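Local coordinates for protein acetyl-CoA C-acetyltransferase (Syntrophomonas wolfei subsp. wolfei, PDB 7N7Z) that probably catalyses the reversible condensation of two acetyl-CoA molecules into acetoacetyl-CoA and free CoA, the thiolase reaction, at residues Ser94-Thr99 / Arg366-Met371. Residues are numbered along the deposited sequence; the frame is centred on the assembly and turned at random.
Sequences SGMRAT and RIIVSM
Met-96 and Ile-368 join the two buried central helices of the thiolase fold, one from the N-terminal and one from the C-terminal half, which lie between the two sheet layers. The short segments cross at 76° with their axes 9.9 Å apart, a gap spanned by side chains alone. The tight part is a methyl contact: Met-96 CE sits 3.5 Å from Ile-368 CD1. Met-96 leaves its helix with CG anti to the backbone N (chi1 178°), then bends at chi3 (-45°), which turns the flexible thioether's methyl onto the branched isoleucine. That methyl also meets Ile-367 CD1 more loosely, at 4.3 Å. Ala-385 of strand 382-387 touches all three of these side chains, so the apolar cluster rests on a sheet. The side chain of Ile-367 is about 7 Å from that of His-358 and about 9 Å from that of Cys-92, both predicted active-site residues.

The slacker margin is at Thr-99, whose OG1 only skirts Ile-368 CD1 at 4.2 Å. Threonine suits this buried place because its hydroxyl can be satisfied within its own helix: OG1 donates to Gly-95 O over 2.9 Å, and that same carbonyl oxygen also accepts the backbone N-H of Thr-99.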
# COMPACT_ATOMS: atom_id res chain seq x y z
N SER B 94 1.05 -28.94 -6.19
CA SER B 94 1.60 -28.79 -4.84
C SER B 94 1.16 -29.94 -3.94
O SER B 94 1.98 -30.58 -3.27
CB SER B 94 1.15 -27.45 -4.26
OG SER B 94 2.03 -26.41 -4.65
N GLY B 95 -0.15 -30.23 -3.92
CA GLY B 95 -0.65 -31.29 -3.07
C GLY B 95 -0.13 -32.66 -3.46
O GLY B 95 0.02 -33.53 -2.60
N MET B 96 0.14 -32.87 -4.75
CA MET B 96 0.66 -34.16 -5.20
C MET B 96 2.15 -34.30 -4.92
O MET B 96 2.64 -35.42 -4.74
CB MET B 96 0.37 -34.32 -6.70
CG MET B 96 0.91 -35.61 -7.31
SD MET B 96 0.00 -36.31 -8.72
CE MET B 96 -1.71 -36.20 -8.19
N ARG B 97 2.89 -33.18 -4.86
CA ARG B 97 4.30 -33.24 -4.48
C ARG B 97 4.46 -33.39 -2.97
O ARG B 97 5.36 -34.10 -2.51
CB ARG B 97 5.04 -31.99 -4.97
CG ARG B 97 6.56 -32.07 -4.85
CD ARG B 97 7.14 -33.18 -5.73
NE ARG B 97 8.58 -33.36 -5.53
CZ ARG B 97 9.53 -32.79 -6.26
NH1 ARG B 97 9.23 -31.95 -7.24
NH2 ARG B 97 10.80 -33.06 -5.99
N ALA B 98 3.61 -32.72 -2.19
CA ALA B 98 3.58 -32.98 -0.75
C ALA B 98 3.33 -34.45 -0.48
O ALA B 98 3.93 -35.04 0.43
CB ALA B 98 2.51 -32.12 -0.09
N THR B 99 2.43 -35.07 -1.26
CA THR B 99 2.17 -36.49 -1.10
C THR B 99 3.43 -37.31 -1.37
O THR B 99 3.73 -38.25 -0.62
CB THR B 99 1.04 -36.92 -2.04
OG1 THR B 99 -0.17 -36.24 -1.67
CG2 THR B 99 0.83 -38.42 -1.99
N ARG B 366 -6.53 -32.85 -3.95
CA ARG B 366 -7.98 -32.96 -4.09
C ARG B 366 -8.35 -34.10 -5.03
O ARG B 366 -9.20 -34.95 -4.70
CB ARG B 366 -8.56 -31.64 -4.60
CG ARG B 366 -10.01 -31.39 -4.19
CD ARG B 366 -11.00 -32.08 -5.11
NE ARG B 366 -10.95 -31.54 -6.47
CZ ARG B 366 -11.35 -32.18 -7.56
NH1 ARG B 366 -11.82 -33.42 -7.49
NH2 ARG B 366 -11.26 -31.58 -8.74
N ILE B 367 -7.72 -34.15 -6.21
CA ILE B 367 -8.08 -35.15 -7.20
C ILE B 367 -7.66 -36.55 -6.76
O ILE B 367 -8.25 -37.54 -7.22
CB ILE B 367 -7.48 -34.79 -8.57
CG1 ILE B 367 -5.95 -34.75 -8.51
CG2 ILE B 367 -8.02 -33.44 -9.04
CD1 ILE B 367 -5.31 -34.66 -9.88
N ILE B 368 -6.66 -36.66 -5.89
CA ILE B 368 -6.35 -37.97 -5.30
C ILE B 368 -7.47 -38.39 -4.36
O ILE B 368 -7.91 -39.54 -4.37
CB ILE B 368 -4.99 -37.93 -4.58
CG1 ILE B 368 -3.85 -37.75 -5.58
CG2 ILE B 368 -4.78 -39.20 -3.78
CD1 ILE B 368 -2.58 -37.24 -4.93
N VAL B 369 -7.94 -37.46 -3.52
CA VAL B 369 -9.05 -37.76 -2.62
C VAL B 369 -10.28 -38.17 -3.42
O VAL B 369 -10.92 -39.19 -3.13
CB VAL B 369 -9.35 -36.54 -1.72
CG1 VAL B 369 -10.67 -36.73 -1.00
CG2 VAL B 369 -8.22 -36.32 -0.73
N SER B 370 -10.63 -37.38 -4.43
CA SER B 370 -11.81 -37.69 -5.23
C SER B 370 -11.63 -38.99 -6.00
O SER B 370 -12.57 -39.78 -6.14
CB SER B 370 -12.11 -36.54 -6.19
OG SER B 370 -12.52 -35.38 -5.48
N MET B 371 -10.41 -39.24 -6.51
CA MET B 371 -10.14 -40.49 -7.20
C MET B 371 -10.50 -41.68 -6.33
O MET B 371 -11.26 -42.57 -6.75
CB MET B 371 -8.67 -40.55 -7.61
CG MET B 371 -8.27 -41.83 -8.33
SD MET B 371 -6.49 -42.15 -8.25
CE MET B 371 -6.35 -42.69 -6.55